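Local coordinates for beta-agarase B (Zobellia galactanivorans, PDB 4ATF), which cleaves the beta-1,4-linkages between beta-D-galactose and 3,6-anhydro-alpha-L-galactose in agarose at random positions, with retention of the anomeric configuration, at residues Ile96-Ile101 with Ser122-Asp127; Tyr40-Asp45 with Ser49-Lys54; Lys15-Pro20 with Phe198-Val203. The protein carries 1 engineered substitution. One frame throughout, in Å; residues are numbered along the deposited sequence.

Contact 1 of 3, residues Ile96-Ile101 with Ser122-Asp127. With GAL (beta-D-galactopyranose), chain E.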
# COMPACT_ATOMS: atom_id res chain seq x y z
N ILE A 96 -18.25 3.29 -4.29
CA ILE A 96 -17.49 2.91 -5.45
C ILE A 96 -16.94 1.50 -5.24
O ILE A 96 -16.19 1.26 -4.28
CB ILE A 96 -16.32 3.89 -5.70
CG1 ILE A 96 -16.86 5.33 -5.76
CG2 ILE A 96 -15.59 3.52 -7.03
CD1 ILE A 96 -15.74 6.43 -5.62
N ASN A 97 -17.33 0.57 -6.09
CA ASN A 97 -16.75 -0.78 -6.08
C ASN A 97 -15.34 -0.81 -6.69
O ASN A 97 -15.10 -0.24 -7.79
CB ASN A 97 -17.66 -1.73 -6.90
CG ASN A 97 -19.05 -1.92 -6.30
OD1 ASN A 97 -20.07 -1.85 -7.02
ND2 ASN A 97 -19.12 -2.22 -4.99
N MET A 98 -14.38 -1.47 -6.05
CA MET A 98 -12.98 -1.43 -6.56
C MET A 98 -12.33 -2.68 -5.97
O MET A 98 -12.96 -3.44 -5.16
CB MET A 98 -12.26 -0.10 -6.19
CG MET A 98 -12.05 0.12 -4.71
SD MET A 98 -11.60 1.86 -4.32
CE MET A 98 -13.04 2.84 -4.78
N GLY A 99 -11.11 -2.94 -6.39
CA GLY A 99 -10.42 -4.19 -6.06
C GLY A 99 -9.58 -4.18 -4.78
O GLY A 99 -9.11 -3.11 -4.34
N CYS A 100 -9.34 -5.37 -4.24
CA CYS A 100 -8.39 -5.58 -3.10
C CYS A 100 -7.98 -7.06 -3.15
O CYS A 100 -8.86 -7.92 -3.30
CB CYS A 100 -9.12 -5.30 -1.77
SG CYS A 100 -8.04 -5.36 -0.32
N ILE A 101 -6.68 -7.35 -3.08
CA ILE A 101 -6.22 -8.73 -3.00
C ILE A 101 -5.27 -8.83 -1.78
O ILE A 101 -4.72 -7.81 -1.37
CB ILE A 101 -5.51 -9.23 -4.30
CG1 ILE A 101 -4.07 -8.68 -4.46
CG2 ILE A 101 -6.44 -9.00 -5.59
CD1 ILE A 101 -3.29 -9.32 -5.72
N SER A 122 -6.13 9.17 -10.84
CA SER A 122 -7.38 9.27 -10.10
C SER A 122 -7.20 9.89 -8.70
O SER A 122 -6.05 9.90 -8.11
CB SER A 122 -7.88 7.81 -9.91
OG SER A 122 -9.13 7.76 -9.20
N THR A 123 -8.31 10.35 -8.09
CA THR A 123 -8.21 10.87 -6.72
C THR A 123 -8.26 9.73 -5.75
O THR A 123 -7.93 9.92 -4.57
CB THR A 123 -9.40 11.87 -6.36
OG1 THR A 123 -10.65 11.29 -6.77
CG2 THR A 123 -9.20 13.21 -7.12
N LEU A 124 -8.56 8.54 -6.25
CA LEU A 124 -8.53 7.35 -5.37
C LEU A 124 -7.10 6.98 -5.04
O LEU A 124 -6.20 7.29 -5.83
CB LEU A 124 -9.12 6.14 -6.10
CG LEU A 124 -10.63 6.23 -6.38
CD1 LEU A 124 -10.97 4.90 -7.15
CD2 LEU A 124 -11.47 6.40 -5.17
N ALA A 125 -6.88 6.36 -3.87
CA ALA A 125 -5.53 5.85 -3.50
C ALA A 125 -5.13 4.62 -4.28
O ALA A 125 -5.99 3.77 -4.54
CB ALA A 125 -5.45 5.55 -1.94
N SER A 126 -3.85 4.54 -4.67
CA SER A 126 -3.20 3.34 -5.25
C SER A 126 -2.28 2.78 -4.18
O SER A 126 -1.37 3.49 -3.76
CB SER A 126 -2.36 3.76 -6.45
OG SER A 126 -3.16 4.34 -7.47
N ASP A 127 -2.54 1.57 -3.66
CA ASP A 127 -1.89 1.09 -2.43
C ASP A 127 -1.20 -0.27 -2.62
O ASP A 127 -1.82 -1.21 -3.18
CB ASP A 127 -2.96 0.88 -1.35
CG ASP A 127 -3.65 2.17 -0.96
OD1 ASP A 127 -2.93 3.18 -0.81
OD2 ASP A 127 -4.93 2.18 -0.82
C1 GAL E . -2.87 3.08 5.46
C2 GAL E . -4.08 2.95 6.36
C3 GAL E . -4.93 1.68 6.18
C4 GAL E . -5.32 1.63 4.69
C5 GAL E . -4.03 1.78 3.82
C6 GAL E . -4.28 1.63 2.31
O2 GAL E . -3.54 2.89 7.65
O3 GAL E . -6.07 1.89 7.04
O4 GAL E . -6.16 2.73 4.44
O5 GAL E . -3.24 2.95 4.10
O6 GAL E . -2.98 1.72 1.72

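Contact 2 of 3, residues Tyr40-Asp45 with Ser49-Lys54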
# COMPACT_ATOMS: atom_id res chain seq x y z
N TYR A 40 0.23 -14.67 -16.08
CA TYR A 40 -0.86 -15.61 -16.45
C TYR A 40 -2.11 -14.79 -16.64
O TYR A 40 -2.14 -13.63 -16.21
CB TYR A 40 -1.07 -16.61 -15.29
CG TYR A 40 -1.12 -15.95 -13.93
CD1 TYR A 40 0.05 -15.75 -13.19
CD2 TYR A 40 -2.34 -15.48 -13.39
CE1 TYR A 40 0.00 -15.14 -11.88
CE2 TYR A 40 -2.39 -14.84 -12.12
CZ TYR A 40 -1.20 -14.66 -11.38
OH TYR A 40 -1.26 -14.06 -10.14
N GLU A 41 -3.18 -15.40 -17.17
CA GLU A 41 -4.44 -14.68 -17.32
C GLU A 41 -5.39 -15.05 -16.17
O GLU A 41 -5.67 -16.20 -16.00
CB GLU A 41 -5.10 -15.03 -18.69
CG GLU A 41 -4.27 -14.53 -19.91
CD GLU A 41 -4.35 -12.98 -20.09
OE1 GLU A 41 -5.47 -12.38 -20.05
OE2 GLU A 41 -3.26 -12.37 -20.28
N ALA A 42 -5.95 -14.10 -15.44
CA ALA A 42 -6.90 -14.46 -14.39
C ALA A 42 -8.15 -13.60 -14.57
O ALA A 42 -8.15 -12.41 -14.18
CB ALA A 42 -6.29 -14.22 -13.00
N PRO A 43 -9.21 -14.16 -15.19
CA PRO A 43 -10.47 -13.39 -15.41
C PRO A 43 -11.03 -12.84 -14.07
O PRO A 43 -10.94 -13.52 -13.05
CB PRO A 43 -11.43 -14.43 -16.03
CG PRO A 43 -10.50 -15.46 -16.63
CD PRO A 43 -9.32 -15.54 -15.69
N ALA A 44 -11.57 -11.61 -14.10
CA ALA A 44 -12.08 -10.92 -12.90
C ALA A 44 -13.04 -11.78 -12.05
O ALA A 44 -12.88 -11.86 -10.83
CB ALA A 44 -12.78 -9.57 -13.30
N ASP A 45 -14.00 -12.44 -12.70
CA ASP A 45 -15.01 -13.20 -11.98
C ASP A 45 -14.70 -14.72 -11.87
O ASP A 45 -15.52 -15.53 -11.41
CB ASP A 45 -16.37 -12.94 -12.60
CG ASP A 45 -16.48 -13.48 -14.03
OD1 ASP A 45 -15.43 -13.79 -14.66
OD2 ASP A 45 -17.62 -13.56 -14.51
N SER A 49 -6.51 -21.15 -10.83
CA SER A 49 -5.57 -21.71 -9.85
C SER A 49 -4.25 -20.98 -9.72
O SER A 49 -3.64 -20.95 -8.63
CB SER A 49 -5.29 -23.20 -10.07
OG SER A 49 -4.77 -23.46 -11.35
N GLU A 50 -3.76 -20.39 -10.81
CA GLU A 50 -2.46 -19.73 -10.73
C GLU A 50 -2.53 -18.48 -9.82
O GLU A 50 -1.70 -18.25 -8.91
CB GLU A 50 -1.96 -19.37 -12.14
CG GLU A 50 -0.48 -19.05 -12.13
CD GLU A 50 0.21 -19.47 -13.41
OE1 GLU A 50 -0.49 -19.94 -14.33
OE2 GLU A 50 1.46 -19.29 -13.48
N PHE A 51 -3.54 -17.66 -10.04
CA PHE A 51 -3.79 -16.58 -9.10
C PHE A 51 -4.00 -17.05 -7.66
O PHE A 51 -3.38 -16.52 -6.72
CB PHE A 51 -5.03 -15.83 -9.52
CG PHE A 51 -5.37 -14.67 -8.62
CD1 PHE A 51 -4.77 -13.42 -8.82
CD2 PHE A 51 -6.31 -14.82 -7.58
CE1 PHE A 51 -5.09 -12.33 -7.99
CE2 PHE A 51 -6.65 -13.75 -6.75
CZ PHE A 51 -6.04 -12.49 -6.95
N LEU A 52 -4.92 -17.99 -7.49
CA LEU A 52 -5.37 -18.44 -6.18
C LEU A 52 -4.33 -19.21 -5.38
O LEU A 52 -4.49 -19.34 -4.14
CB LEU A 52 -6.69 -19.21 -6.28
CG LEU A 52 -7.90 -18.40 -6.71
CD1 LEU A 52 -9.04 -19.32 -7.08
CD2 LEU A 52 -8.32 -17.38 -5.61
N GLU A 53 -3.26 -19.69 -6.03
CA GLU A 53 -2.16 -20.26 -5.24
C GLU A 53 -1.54 -19.21 -4.33
O GLU A 53 -1.22 -19.50 -3.18
CB GLU A 53 -1.04 -20.86 -6.09
CG GLU A 53 0.28 -21.15 -5.26
CD GLU A 53 0.13 -22.22 -4.19
OE1 GLU A 53 -0.96 -22.79 -4.05
OE2 GLU A 53 1.12 -22.54 -3.48
N LYS A 54 -1.38 -17.99 -4.84
CA LYS A 54 -0.69 -16.97 -4.09
C LYS A 54 -1.58 -15.90 -3.50
O LYS A 54 -1.15 -15.24 -2.54
CB LYS A 54 0.37 -16.28 -4.98
CG LYS A 54 1.50 -17.25 -5.33
CD LYS A 54 2.67 -16.62 -6.12
CE LYS A 54 3.66 -17.74 -6.42
NZ LYS A 54 4.58 -17.33 -7.45

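Contact 3 of 3, residues Lys15-Pro20 with Phe198-Val203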
# COMPACT_ATOMS: atom_id res chain seq x y z
N LYS A 15 13.82 -10.77 -11.74
CA LYS A 15 14.47 -11.44 -10.59
C LYS A 15 15.94 -10.98 -10.44
O LYS A 15 16.47 -10.99 -9.32
CB LYS A 15 14.45 -12.99 -10.72
CG LYS A 15 13.07 -13.63 -10.71
CD LYS A 15 13.17 -15.14 -10.68
CE LYS A 15 11.94 -15.74 -11.32
NZ LYS A 15 11.78 -17.20 -11.05
N ASP A 16 16.56 -10.57 -11.53
CA ASP A 16 17.96 -10.18 -11.55
C ASP A 16 18.23 -8.69 -11.22
O ASP A 16 19.37 -8.32 -11.06
CB ASP A 16 18.51 -10.39 -12.97
CG ASP A 16 18.50 -11.86 -13.41
OD1 ASP A 16 18.43 -12.74 -12.49
OD2 ASP A 16 18.60 -12.10 -14.67
N ILE A 17 17.21 -7.83 -11.19
CA ILE A 17 17.46 -6.41 -10.95
C ILE A 17 18.12 -6.35 -9.57
O ILE A 17 17.62 -6.95 -8.62
CB ILE A 17 16.14 -5.58 -10.97
CG1 ILE A 17 15.50 -5.60 -12.36
CG2 ILE A 17 16.44 -4.12 -10.57
CD1 ILE A 17 14.09 -5.06 -12.43
N PRO A 18 19.24 -5.60 -9.43
CA PRO A 18 19.83 -5.60 -8.08
C PRO A 18 18.84 -5.14 -6.99
O PRO A 18 18.00 -4.24 -7.21
CB PRO A 18 20.91 -4.52 -8.17
CG PRO A 18 21.30 -4.49 -9.65
CD PRO A 18 20.04 -4.85 -10.42
N VAL A 19 18.97 -5.75 -5.82
CA VAL A 19 18.26 -5.30 -4.64
C VAL A 19 19.04 -4.11 -4.06
O VAL A 19 20.27 -4.24 -3.83
CB VAL A 19 18.08 -6.46 -3.61
CG1 VAL A 19 17.58 -5.90 -2.27
CG2 VAL A 19 17.03 -7.47 -4.15
N PRO A 20 18.35 -2.94 -3.84
CA PRO A 20 19.09 -1.76 -3.40
C PRO A 20 19.47 -1.75 -1.91
O PRO A 20 20.43 -1.03 -1.49
CB PRO A 20 18.12 -0.60 -3.75
CG PRO A 20 16.74 -1.19 -3.59
CD PRO A 20 16.92 -2.62 -4.13
N PHE A 198 5.47 3.34 -14.95
CA PHE A 198 5.80 2.40 -13.89
C PHE A 198 7.03 2.83 -13.13
O PHE A 198 8.04 3.25 -13.74
CB PHE A 198 6.03 0.96 -14.47
CG PHE A 198 4.71 0.29 -14.87
CD1 PHE A 198 4.16 0.54 -16.17
CD2 PHE A 198 4.00 -0.53 -13.97
CE1 PHE A 198 2.92 -0.02 -16.56
CE2 PHE A 198 2.80 -1.11 -14.37
CZ PHE A 198 2.25 -0.84 -15.64
N HIS A 199 6.99 2.68 -11.81
CA HIS A 199 8.16 2.89 -10.96
C HIS A 199 8.28 1.72 -9.98
O HIS A 199 7.32 0.93 -9.75
CB HIS A 199 7.99 4.22 -10.17
CG HIS A 199 8.01 5.45 -11.04
ND1 HIS A 199 9.18 6.09 -11.41
CD2 HIS A 199 7.02 6.14 -11.63
CE1 HIS A 199 8.90 7.12 -12.19
NE2 HIS A 199 7.59 7.18 -12.33
N ARG A 200 9.44 1.62 -9.37
CA ARG A 200 9.69 0.55 -8.40
C ARG A 200 9.64 1.14 -7.00
O ARG A 200 10.48 1.99 -6.66
CB ARG A 200 11.10 -0.04 -8.62
CG ARG A 200 11.20 -0.95 -9.86
CD ARG A 200 12.37 -1.89 -9.68
NE ARG A 200 13.52 -1.20 -9.97
CZ ARG A 200 14.66 -1.13 -9.31
NH1 ARG A 200 14.96 -1.64 -8.08
NH2 ARG A 200 15.51 -0.42 -9.98
N PHE A 201 8.71 0.68 -6.17
CA PHE A 201 8.57 1.13 -4.80
C PHE A 201 8.88 -0.06 -3.86
O PHE A 201 8.20 -1.09 -3.93
CB PHE A 201 7.10 1.58 -4.58
CG PHE A 201 6.65 2.62 -5.55
CD1 PHE A 201 6.97 3.96 -5.34
CD2 PHE A 201 5.94 2.27 -6.69
CE1 PHE A 201 6.55 4.99 -6.24
CE2 PHE A 201 5.48 3.23 -7.63
CZ PHE A 201 5.76 4.64 -7.41
N GLY A 202 9.87 0.10 -2.97
CA GLY A 202 10.27 -1.01 -2.13
C GLY A 202 10.45 -0.56 -0.69
O GLY A 202 10.59 0.66 -0.39
N VAL A 203 10.49 -1.55 0.20
CA VAL A 203 10.77 -1.30 1.61
C VAL A 203 11.65 -2.43 2.12
O VAL A 203 11.38 -3.61 1.84
CB VAL A 203 9.49 -1.26 2.46
CG1 VAL A 203 8.92 -2.67 2.65
CG2 VAL A 203 9.78 -0.61 3.83
O HOH W 1 18.08 -1.67 -7.64

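Contact 1 of 3, residues Ile96-Ile101 with Ser122-Asp127
Met98 starts toward Leu124 with its CG set between the backbone N and the carbonyl carbon (chi1 64°), and a bend at the thioether (chi3 65°) then turns the terminal methyl onto the leucine. On the other side, Leu124 carries its CG anti to the carbonyl carbon, beside its own backbone N (chi1 -68°), which points its branches at the methionine; the two side chains meet tip to tip. The methyl sits between the two branches: Met98 CE lies 3.8 Å from Leu124 CD1 and 3.9 Å from Leu124 CD2, nearly equidistant from both. Ile96 adds a looser touch on one branch, its CD1 standing 4.3 Å from Leu124 CD2. All three residues are buried, and no hydrogen bond crosses, so the contact rests on methyl-to-methyl packing. The backbones remain well apart, with the CA atoms of Met98 and Leu124 separated by 9.9 Å. That spacing suits the GH16 beta-sandwich, where strand 255-262 pairs antiparallel with both 96-103 and 125-132 and so runs between them; Met98 also packs on Thr261 of this middle strand. Just ahead of strand 125-132, an ST turn shapes the chain at the leucine: Leu124 N donates a nearly straight bond of 3.1 Å to Ser122 OG, which is also hydrogen-bonded to Asn292 OD1. Farther along, Asp127 belongs to the glycan pocket and lies beside O6 of a bound galactose, in a fit too close in the model to be relied on. The galactose is hydrogen-bonded to Glu262 OE1.

Contact 2 of 3, residues Tyr40-Asp45 with Ser49-Lys54
Glu50 lays its aliphatic stem over one face of the Tyr40 ring: Glu50 CG is 3.9 Å from the ring centroid and 26° off the normal, a CH-pi contact displaced toward the rim. The carboxylate follows at a shallow tilt, its plane only 17° from that of the ring, with Glu50 CD 3.7 Å from Tyr40 CD1. Tyr40 reaches the helix because its CG sits between the backbone N and the carbonyl carbon (chi1 46°), which directs the ring along the first turn of helix 49-54. Phe51 crosses the tyrosine obliquely, its CB 3.8 Å from Tyr40 CE2, and the hydroxyl end runs past the start of the Phe51 side chain, with Tyr40 OH 3.8 Å from Phe51 CD1. The methylene is shared, since Ala42 CB approaches the same Phe51 CB at 4.0 Å. Beyond it, the Phe51 ring meets Trp55 and forms a cation-pi pair with Lys47, while Val78 touches Tyr40, Ala42 and Phe51 from strand 76-79. With no hydrogen bond between 40-45 and 49-54, their cohesion comes from dispersion and CH-pi packing, and the tyrosine hydroxyl finds its hydrogen-bond partner in Asp36 OD2.

Contact 3 of 3, residues Lys15-Pro20 with Phe198-Val203
Arg200 and Ile17 carry this contact, and strand 199-207 leads into it from His199. One residue on, the Arg200 side chain leaves toward 15-20 and bends at chi3 (-79°), which brings the guanidinium broadside to Ile17. Ile17 CG2 stands over the centre of that flat group, 3.7 Å from Arg200 CZ. The CG2 branch does the touching, being anti to the backbone N of Ile17, and the two side chains slide past each other in opposite directions. A water joins the same group to the loop: it donates to Pro18 O at 2.6 Å and accepts from Arg200 NH1 at 3.2 Å. The direct separation of Pro18 O and Arg200 NH1 is 4.1 Å, so the link between them runs through the water. Arg200 NH1 is thus gripped twice, by this water and by a salt bridge to Glu114 OE2 of strand 111-118, while Ile17 CG2 lies over the guanidinium face. Next, Phe201 turns to the other side of the strand and packs on Leu142 of strand 137-145. Gly202, having no side chain, presents only backbone on the side of Pro20. Val203 then repeats the direction of Phe201 and meets Ile139 and Ile141 of that same strand. The segment 15-20 lies over the outer side of the sandwich, where Trp298 of strand 293-306 touches both Ile17 and Arg200 and Arg300 binds the carbonyls of Ile17 and Pro18, while strand 199-207 runs between its antiparallel partners 111-118 and 210-215.

How the contacts relate
Contacts 1 and 2 meet directly, Ile101 CG2 packing on Phe51 CZ at 3.8 Å, although their centres are 19 Å apart; contact 2 closes along the chain before contact 1 opens. Both are nested within the long loop closed by contact 3, whose nearest atoms stay about 8 Å from each of them. Contact 1 is tied to the substrate cleft: the side chain of Met98 is about 5 Å from that of the substrate-binding Glu262, and that of Leu124 about 9 Å from Asp143, the probable proton donor, which is altered in this structure. Contact 2 is more peripheral, Phe51 lying about 12 Å from substrate-binding Tyr59, side chain to side chain. Contact 3 lies away from these sites.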